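Long-range contacts in GP37 (PDB 5FT0), which probably inhibits the RNA degradosome of the phage's Pseudomonas host by acting on the ribonuclease RNase E: residues A[210-215]-A[224-229]; A[134-139]-A[197-202]; A[87-92]-A[177-182]. One frame throughout, in Å; residues are numbered along the deposited sequence.

Contact 1. Residues A[210-215]-A[224-229]. With ARG (arginine), chain C.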
# COMPACT_ATOMS: atom_id res chain seq x y z
N TYR A 210 13.75 18.06 -11.62
CA TYR A 210 13.95 16.82 -12.35
C TYR A 210 15.31 16.85 -13.03
O TYR A 210 15.63 17.80 -13.75
CB TYR A 210 12.84 16.61 -13.39
CG TYR A 210 11.48 16.35 -12.79
CD1 TYR A 210 10.72 17.38 -12.25
CD2 TYR A 210 10.95 15.06 -12.77
CE1 TYR A 210 9.48 17.14 -11.70
CE2 TYR A 210 9.70 14.81 -12.22
CZ TYR A 210 8.97 15.86 -11.69
OH TYR A 210 7.73 15.62 -11.14
N PHE A 211 16.11 15.82 -12.80
CA PHE A 211 17.39 15.63 -13.46
C PHE A 211 17.27 14.41 -14.37
O PHE A 211 17.22 13.28 -13.89
CB PHE A 211 18.52 15.44 -12.44
CG PHE A 211 18.60 16.52 -11.40
CD1 PHE A 211 17.84 16.45 -10.24
CD2 PHE A 211 19.44 17.60 -11.58
CE1 PHE A 211 17.92 17.45 -9.29
CE2 PHE A 211 19.52 18.60 -10.63
CZ PHE A 211 18.76 18.52 -9.48
N SER A 212 17.22 14.65 -15.68
CA SER A 212 17.04 13.58 -16.65
C SER A 212 18.32 13.35 -17.44
O SER A 212 19.13 14.26 -17.62
CB SER A 212 15.89 13.90 -17.60
OG SER A 212 14.65 13.87 -16.91
N PHE A 213 18.49 12.11 -17.90
CA PHE A 213 19.72 11.69 -18.56
C PHE A 213 19.38 10.76 -19.71
O PHE A 213 18.40 10.01 -19.66
CB PHE A 213 20.67 10.99 -17.59
CG PHE A 213 20.96 11.78 -16.35
CD1 PHE A 213 21.95 12.75 -16.33
CD2 PHE A 213 20.23 11.56 -15.19
CE1 PHE A 213 22.22 13.48 -15.19
CE2 PHE A 213 20.49 12.29 -14.04
CZ PHE A 213 21.48 13.25 -14.04
N GLU A 214 20.20 10.82 -20.75
CA GLU A 214 20.09 9.94 -21.91
C GLU A 214 21.42 9.24 -22.11
O GLU A 214 22.47 9.90 -22.16
CB GLU A 214 19.72 10.73 -23.17
CG GLU A 214 18.45 11.56 -23.05
CD GLU A 214 18.30 12.55 -24.19
OE1 GLU A 214 17.80 12.16 -25.26
OE2 GLU A 214 18.69 13.73 -24.01
N GLY A 215 21.39 7.92 -22.22
CA GLY A 215 22.60 7.12 -22.28
C GLY A 215 22.65 6.27 -23.53
O GLY A 215 21.63 5.77 -24.01
N LEU A 224 17.30 5.78 -20.52
CA LEU A 224 16.74 6.96 -19.88
C LEU A 224 16.74 6.78 -18.37
O LEU A 224 16.50 5.68 -17.87
CB LEU A 224 15.31 7.23 -20.36
CG LEU A 224 15.09 7.39 -21.87
CD1 LEU A 224 13.62 7.60 -22.17
CD2 LEU A 224 15.92 8.54 -22.42
N PHE A 225 17.01 7.87 -17.65
CA PHE A 225 16.98 7.85 -16.20
C PHE A 225 16.69 9.26 -15.70
O PHE A 225 17.28 10.23 -16.18
CB PHE A 225 18.30 7.34 -15.60
CG PHE A 225 18.18 6.84 -14.19
CD1 PHE A 225 18.08 7.72 -13.12
CD2 PHE A 225 18.17 5.48 -13.92
CE1 PHE A 225 17.96 7.26 -11.83
CE2 PHE A 225 18.06 5.01 -12.62
CZ PHE A 225 17.96 5.90 -11.58
N THR A 226 15.79 9.36 -14.73
CA THR A 226 15.44 10.63 -14.11
C THR A 226 15.54 10.51 -12.60
O THR A 226 15.18 9.48 -12.02
CB THR A 226 14.02 11.09 -14.51
OG1 THR A 226 13.98 11.36 -15.92
CG2 THR A 226 13.62 12.34 -13.75
N ILE A 227 16.07 11.55 -11.96
CA ILE A 227 16.05 11.69 -10.51
C ILE A 227 15.20 12.90 -10.18
O ILE A 227 15.44 14.00 -10.71
CB ILE A 227 17.47 11.85 -9.93
CG1 ILE A 227 18.33 10.63 -10.28
CG2 ILE A 227 17.40 12.05 -8.43
CD1 ILE A 227 19.72 10.70 -9.71
N LYS A 228 14.20 12.71 -9.33
CA LYS A 228 13.33 13.79 -8.88
C LYS A 228 13.63 14.11 -7.43
O LYS A 228 13.73 13.20 -6.60
CB LYS A 228 11.85 13.42 -9.04
CG LYS A 228 10.91 14.53 -8.57
CD LYS A 228 9.44 14.17 -8.75
CE LYS A 228 8.99 13.17 -7.70
NZ LYS A 228 7.53 12.87 -7.83
N ILE A 229 13.79 15.39 -7.13
CA ILE A 229 14.00 15.87 -5.77
C ILE A 229 12.88 16.86 -5.45
O ILE A 229 12.57 17.74 -6.27
CB ILE A 229 15.38 16.53 -5.61
CG1 ILE A 229 16.47 15.53 -6.01
CG2 ILE A 229 15.58 16.98 -4.17
CD1 ILE A 229 17.86 16.11 -5.98
N ARG C . 21.01 11.53 -26.68
CA ARG C . 21.28 11.43 -28.11
C ARG C . 22.19 12.56 -28.57
O ARG C . 22.13 13.68 -28.05
CB ARG C . 19.96 11.44 -28.89
CG ARG C . 19.10 12.65 -28.59
CD ARG C . 17.72 12.53 -29.19
NE ARG C . 16.95 13.75 -28.99
CZ ARG C . 16.25 14.03 -27.89
NH1 ARG C . 16.22 13.16 -26.88
NH2 ARG C . 15.59 15.17 -27.79
OXT ARG C . 23.00 12.40 -29.48

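Contact 2. Residues A[134-139]-A[197-202]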
# COMPACT_ATOMS: atom_id res chain seq x y z
N VAL A 134 12.57 6.87 -17.46
CA VAL A 134 11.73 8.05 -17.63
C VAL A 134 12.62 9.24 -17.92
O VAL A 134 13.71 9.37 -17.34
CB VAL A 134 10.86 8.30 -16.38
CG1 VAL A 134 10.04 9.58 -16.54
CG2 VAL A 134 9.95 7.11 -16.12
N HIS A 135 12.17 10.11 -18.83
CA HIS A 135 12.82 11.38 -19.11
C HIS A 135 11.80 12.49 -18.92
O HIS A 135 10.62 12.33 -19.24
CB HIS A 135 13.38 11.40 -20.54
CG HIS A 135 14.34 12.52 -20.79
ND1 HIS A 135 13.94 13.83 -20.93
CD2 HIS A 135 15.68 12.52 -20.96
CE1 HIS A 135 15.00 14.59 -21.15
NE2 HIS A 135 16.07 13.82 -21.18
N VAL A 136 12.26 13.63 -18.39
CA VAL A 136 11.33 14.70 -18.01
C VAL A 136 10.64 15.28 -19.24
O VAL A 136 9.50 15.77 -19.15
CB VAL A 136 12.06 15.79 -17.20
CG1 VAL A 136 13.07 16.52 -18.06
CG2 VAL A 136 11.05 16.76 -16.59
N ASP A 137 11.28 15.22 -20.41
CA ASP A 137 10.68 15.76 -21.62
C ASP A 137 9.39 15.04 -22.01
O ASP A 137 8.61 15.58 -22.80
CB ASP A 137 11.67 15.70 -22.79
CG ASP A 137 12.84 16.65 -22.61
OD1 ASP A 137 12.71 17.61 -21.82
OD2 ASP A 137 13.87 16.46 -23.28
N ASP A 138 9.16 13.85 -21.47
CA ASP A 138 7.96 13.08 -21.79
C ASP A 138 6.81 13.34 -20.82
O ASP A 138 5.70 12.86 -21.07
CB ASP A 138 8.28 11.58 -21.82
CG ASP A 138 9.36 11.24 -22.83
OD1 ASP A 138 9.48 11.97 -23.84
OD2 ASP A 138 10.07 10.24 -22.62
N ILE A 139 7.04 14.06 -19.73
CA ILE A 139 5.97 14.37 -18.78
C ILE A 139 5.91 15.87 -18.54
O ILE A 139 5.16 16.35 -17.69
CB ILE A 139 6.17 13.62 -17.44
CG1 ILE A 139 7.54 13.95 -16.85
CG2 ILE A 139 6.00 12.12 -17.63
CD1 ILE A 139 7.76 13.37 -15.46
N ALA A 197 19.30 16.99 -18.86
CA ALA A 197 18.17 17.90 -18.74
C ALA A 197 17.91 18.19 -17.26
O ALA A 197 17.84 17.26 -16.45
CB ALA A 197 16.92 17.31 -19.39
N VAL A 198 17.79 19.47 -16.93
CA VAL A 198 17.44 19.90 -15.59
C VAL A 198 16.24 20.83 -15.71
O VAL A 198 16.30 21.84 -16.42
CB VAL A 198 18.60 20.62 -14.88
CG1 VAL A 198 18.23 20.91 -13.42
CG2 VAL A 198 19.87 19.79 -14.96
N GLU A 199 15.15 20.49 -15.03
CA GLU A 199 13.93 21.29 -15.10
C GLU A 199 13.34 21.42 -13.71
O GLU A 199 13.09 20.42 -13.03
CB GLU A 199 12.92 20.68 -16.07
CG GLU A 199 13.20 21.07 -17.52
CD GLU A 199 12.48 20.19 -18.52
OE1 GLU A 199 11.40 19.66 -18.19
OE2 GLU A 199 13.00 20.03 -19.65
N MSE A 200 13.13 22.66 -13.28
CA MSE A 200 12.54 22.94 -11.98
C MSE A 200 11.11 23.42 -12.13
O MSE A 200 10.81 24.26 -12.98
CB MSE A 200 13.38 23.99 -11.23
CG MSE A 200 12.71 24.52 -9.96
SE MSE A 200 13.93 25.50 -8.80
CE MSE A 200 14.44 26.93 -10.00
N TYR A 201 10.21 22.87 -11.31
CA TYR A 201 8.80 23.23 -11.35
C TYR A 201 8.38 23.69 -9.97
O TYR A 201 8.67 23.02 -8.97
CB TYR A 201 7.95 22.05 -11.81
CG TYR A 201 8.27 21.59 -13.21
CD1 TYR A 201 7.65 22.17 -14.31
CD2 TYR A 201 9.20 20.59 -13.43
CE1 TYR A 201 7.94 21.76 -15.59
CE2 TYR A 201 9.50 20.17 -14.72
CZ TYR A 201 8.87 20.76 -15.79
OH TYR A 201 9.16 20.35 -17.07
N GLN A 202 7.70 24.83 -9.91
CA GLN A 202 7.18 25.38 -8.67
C GLN A 202 5.69 25.13 -8.61
O GLN A 202 4.94 25.55 -9.50
CB GLN A 202 7.49 26.87 -8.55
CG GLN A 202 7.06 27.46 -7.21
CD GLN A 202 7.86 26.89 -6.06
OE1 GLN A 202 9.06 26.65 -6.18
NE2 GLN A 202 7.19 26.66 -4.93

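Contact 3. Residues A[87-92]-A[177-182]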
# COMPACT_ATOMS: atom_id res chain seq x y z
N ASP A 87 28.37 0.39 -8.86
CA ASP A 87 29.14 0.67 -7.65
C ASP A 87 29.09 2.14 -7.24
O ASP A 87 28.59 2.48 -6.16
CB ASP A 87 30.60 0.24 -7.86
CG ASP A 87 30.77 -1.26 -7.85
OD1 ASP A 87 29.90 -1.97 -7.31
OD2 ASP A 87 31.80 -1.74 -8.38
N ASN A 88 29.61 3.03 -8.09
CA ASN A 88 29.71 4.43 -7.72
C ASN A 88 28.36 5.12 -7.61
O ASN A 88 28.24 6.10 -6.87
CB ASN A 88 30.59 5.18 -8.73
CG ASN A 88 32.05 4.77 -8.65
OD1 ASN A 88 32.51 4.29 -7.61
ND2 ASN A 88 32.79 4.98 -9.73
N LEU A 89 27.34 4.63 -8.31
CA LEU A 89 26.01 5.20 -8.17
C LEU A 89 25.31 4.69 -6.92
O LEU A 89 24.65 5.45 -6.21
CB LEU A 89 25.17 4.90 -9.41
CG LEU A 89 25.79 5.33 -10.75
CD1 LEU A 89 24.82 5.09 -11.90
CD2 LEU A 89 26.22 6.79 -10.69
N TYR A 90 25.46 3.39 -6.64
CA TYR A 90 24.94 2.83 -5.40
C TYR A 90 25.60 3.48 -4.18
O TYR A 90 24.93 3.78 -3.19
CB TYR A 90 25.14 1.32 -5.39
CG TYR A 90 24.57 0.59 -4.20
CD1 TYR A 90 23.24 0.21 -4.17
CD2 TYR A 90 25.37 0.26 -3.11
CE1 TYR A 90 22.71 -0.47 -3.09
CE2 TYR A 90 24.85 -0.42 -2.02
CZ TYR A 90 23.52 -0.78 -2.02
OH TYR A 90 22.99 -1.45 -0.94
N LEU A 91 26.91 3.70 -4.25
CA LEU A 91 27.63 4.33 -3.14
C LEU A 91 27.19 5.77 -2.95
O LEU A 91 27.02 6.23 -1.81
CB LEU A 91 29.14 4.26 -3.37
CG LEU A 91 29.77 2.88 -3.16
CD1 LEU A 91 31.24 2.90 -3.55
CD2 LEU A 91 29.60 2.45 -1.70
N ALA A 92 27.00 6.51 -4.05
CA ALA A 92 26.56 7.90 -3.93
C ALA A 92 25.16 8.00 -3.35
O ALA A 92 24.84 8.98 -2.67
CB ALA A 92 26.63 8.58 -5.30
N ILE A 177 23.69 13.64 -7.80
CA ILE A 177 23.41 14.13 -9.15
C ILE A 177 24.67 14.10 -9.99
O ILE A 177 24.65 13.67 -11.15
CB ILE A 177 22.82 15.55 -9.08
CG1 ILE A 177 21.51 15.54 -8.29
CG2 ILE A 177 22.61 16.12 -10.48
CD1 ILE A 177 20.48 14.57 -8.82
N LEU A 178 25.79 14.55 -9.43
CA LEU A 178 27.05 14.59 -10.16
C LEU A 178 27.47 13.19 -10.61
O LEU A 178 27.90 12.99 -11.75
CB LEU A 178 28.14 15.21 -9.29
CG LEU A 178 29.12 16.19 -9.93
CD1 LEU A 178 28.40 17.46 -10.37
CD2 LEU A 178 30.25 16.52 -8.96
N ALA A 179 27.33 12.21 -9.72
CA ALA A 179 27.71 10.84 -10.05
C ALA A 179 26.91 10.32 -11.24
O ALA A 179 27.47 9.71 -12.16
CB ALA A 179 27.52 9.93 -8.83
N TYR A 180 25.59 10.54 -11.23
CA TYR A 180 24.77 10.15 -12.38
C TYR A 180 25.14 10.96 -13.61
O TYR A 180 25.15 10.43 -14.73
CB TYR A 180 23.29 10.31 -12.04
CG TYR A 180 22.71 9.09 -11.37
CD1 TYR A 180 22.84 8.90 -10.00
CD2 TYR A 180 22.05 8.12 -12.10
CE1 TYR A 180 22.33 7.78 -9.38
CE2 TYR A 180 21.53 6.99 -11.50
CZ TYR A 180 21.67 6.83 -10.13
OH TYR A 180 21.15 5.71 -9.53
N THR A 181 25.43 12.25 -13.43
CA THR A 181 25.82 13.10 -14.55
C THR A 181 27.11 12.61 -15.18
O THR A 181 27.22 12.50 -16.41
CB THR A 181 25.96 14.55 -14.09
OG1 THR A 181 24.72 14.98 -13.50
CG2 THR A 181 26.31 15.45 -15.27
N ASP A 182 28.11 12.30 -14.35
CA ASP A 182 29.38 11.81 -14.87
C ASP A 182 29.23 10.44 -15.51
O ASP A 182 29.79 10.17 -16.58
CB ASP A 182 30.43 11.78 -13.76
CG ASP A 182 30.85 13.17 -13.32
OD1 ASP A 182 30.61 14.13 -14.08
OD2 ASP A 182 31.43 13.29 -12.22
O HOH W 1 21.96 5.46 -7.17

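Contact 1. Residues A[210-215]-A[224-229]
Tyr210 faces Lys228 at one end of a beta hairpin, strands 206-217 and 220-232, whose antiparallel arms are neighbours within the large antiparallel sheet of the protein. The Tyr210 ring lies beside the lysine chain: Lys228 CG sits over one ring face, 4.0 Å from the ring centroid, a CH-pi contact, and CD reaches on toward the hydroxyl. Lys228 CG is anti to the backbone N (chi1 180°), which sets it over the ring; the ammonium continues to a salt bridge with Glu129, while Tyr210 OH bonds Glu208. Thr226 CG2 meets the same ring at its edge, in plane. Phe211 turns to the other sheet face and pairs with Ile227 through two backbone hydrogen bonds, Phe211 N to Ile227 O at 2.9 Å and Ile227 N to Phe211 O at 2.8 Å. Its ring atom CE1 touches Ile229 CD1 at 3.6 Å, on the face packed against helix 158-187. Ser212 returns to the tyrosine side, where its OG donates to Thr226 OG1 at 2.8 Å. Both buried hydroxyls have further partners in the loop after strand 122-132: Ser212 OG accepts from Val136 N, and Thr226 OG1 bonds Val134 O. Phe213 forms the next hydrogen-bonded pair with Phe225, its N donating to Phe225 O at 2.8 Å, though bent at the hydrogen (131°). Glu214 lays CG beside Leu224 CD2, 4.0 Å away, and ends in the arginine pocket, where its OE1 takes a hydrogen bond from NH1 of the bound arginine, modelled at a very short 2.5 Å.

Contact 2. Residues A[134-139]-A[197-202]
Val136 points from a short 3-10 turn in the loop between strand 122-132 and helix 140-146 onto strand 197-202, where Ala197, Glu199 and Tyr201 present their side chains to it. Its CB faces the carboxylate of Glu199, with OE1 at 4.0 Å. From there the two methyls divide the work. CG1, set between the backbone N and the carbonyl carbon (chi1 67°), lies 3.7 Å from Glu199 CD and also reaches Ala197 CB at 4.1 Å. CG2 comes closer to the carboxylate, 3.3 Å from Glu199 OE1, and also meets the edge of the Tyr201 ring, 4.2 Å from CE2. The valine thus rests on alanine, carboxylate and phenol in turn, with Leu143 of helix 140-146 and Tyr210 of strand 206-217 also packing on it. Next to it, His135 brings CE1 to Ala197 CB at 3.8 Å. That imidazole is held by its own turn: Asp137 N donates to ND1 in the ring plane. Glu199 OE1 in turn accepts from Tyr201 OH at 2.6 Å, on the anti side and 30° out of the carboxylate plane, a bond between residues two apart on the strand that fixes the carboxylate beside the valine. Its other oxygen, OE2, stands 3.3 Å from Asp137 OD1, the two carboxylate planes being 27° apart. No hydrogen bond crosses the contact, and two acceptors this close would repel if both were charged; the repulsion may be eased by solvent at exposed Asp137, by the Tyr201 bond to Glu199 and perhaps by the nearby bound arginine.

Contact 3. Residues A[87-92]-A[177-182]
The first torsions of Leu89 and Tyr180 both set CG anti to the carbonyl carbon and beside the backbone N, at -55° for the leucine and -86° for the tyrosine; the two side chains meet between helix 87-98 and helix 158-187. The helices run nearly antiparallel, their local axes 166° apart and 9.3 Å from each other, as one helix packs over the other. Leu89 splits its contacts between two neighbours. Its CD1 lies over one face of the Tyr180 ring, offset toward the rim and 3.8 Å from CE2, a CH-pi contact. Its CD2 leans instead onto the backbone of the partner helix, 3.5 Å from Ala179 O, and touches Ala179 CB at 3.9 Å. One turn further on, Ala92 CB meets the same Ala179 CB at 3.9 Å; the small alanine side chains let the helices approach here. Tyr183 of helix 158-187 also packs on Leu89. The phenol end of Tyr180 is linked across to helix 87-98 by a water that lies in the ring plane: it donates to Leu89 O at 2.9 Å and stands 2.5 Å from Tyr180 OH. With no direct hydrogen bond between these segments, the interface is held by apolar packing, and the single bridging water gives the buried tyrosine hydroxyl a polar partner while linking it to the backbone of the opposing helix.

Overall arrangement
The contacts form layers about the large sheet. Contact 1 is its middle hairpin; contact 2 joins its next strand, 197-202, to a loop on one face, and contact 3 stacks two helices on the other. Contacts 1 and 2, centres 8 Å apart, are joined by a probable hydrogen bond, Ser212 N to Ala197 O, 2.8 Å. Contact 3 meets the hairpin through Tyr180, whose face turned from Leu89 receives Ile227 CD1, 3.6 Å from Tyr180 CD1. Contacts 2 and 3, centres about 19 Å apart, do not touch. The bound arginine lies at the Glu214 end of contact 1, about 5 Å from the Asp137 side chain of contact 2; helix 87-98 carries Ile97 of the potassium site.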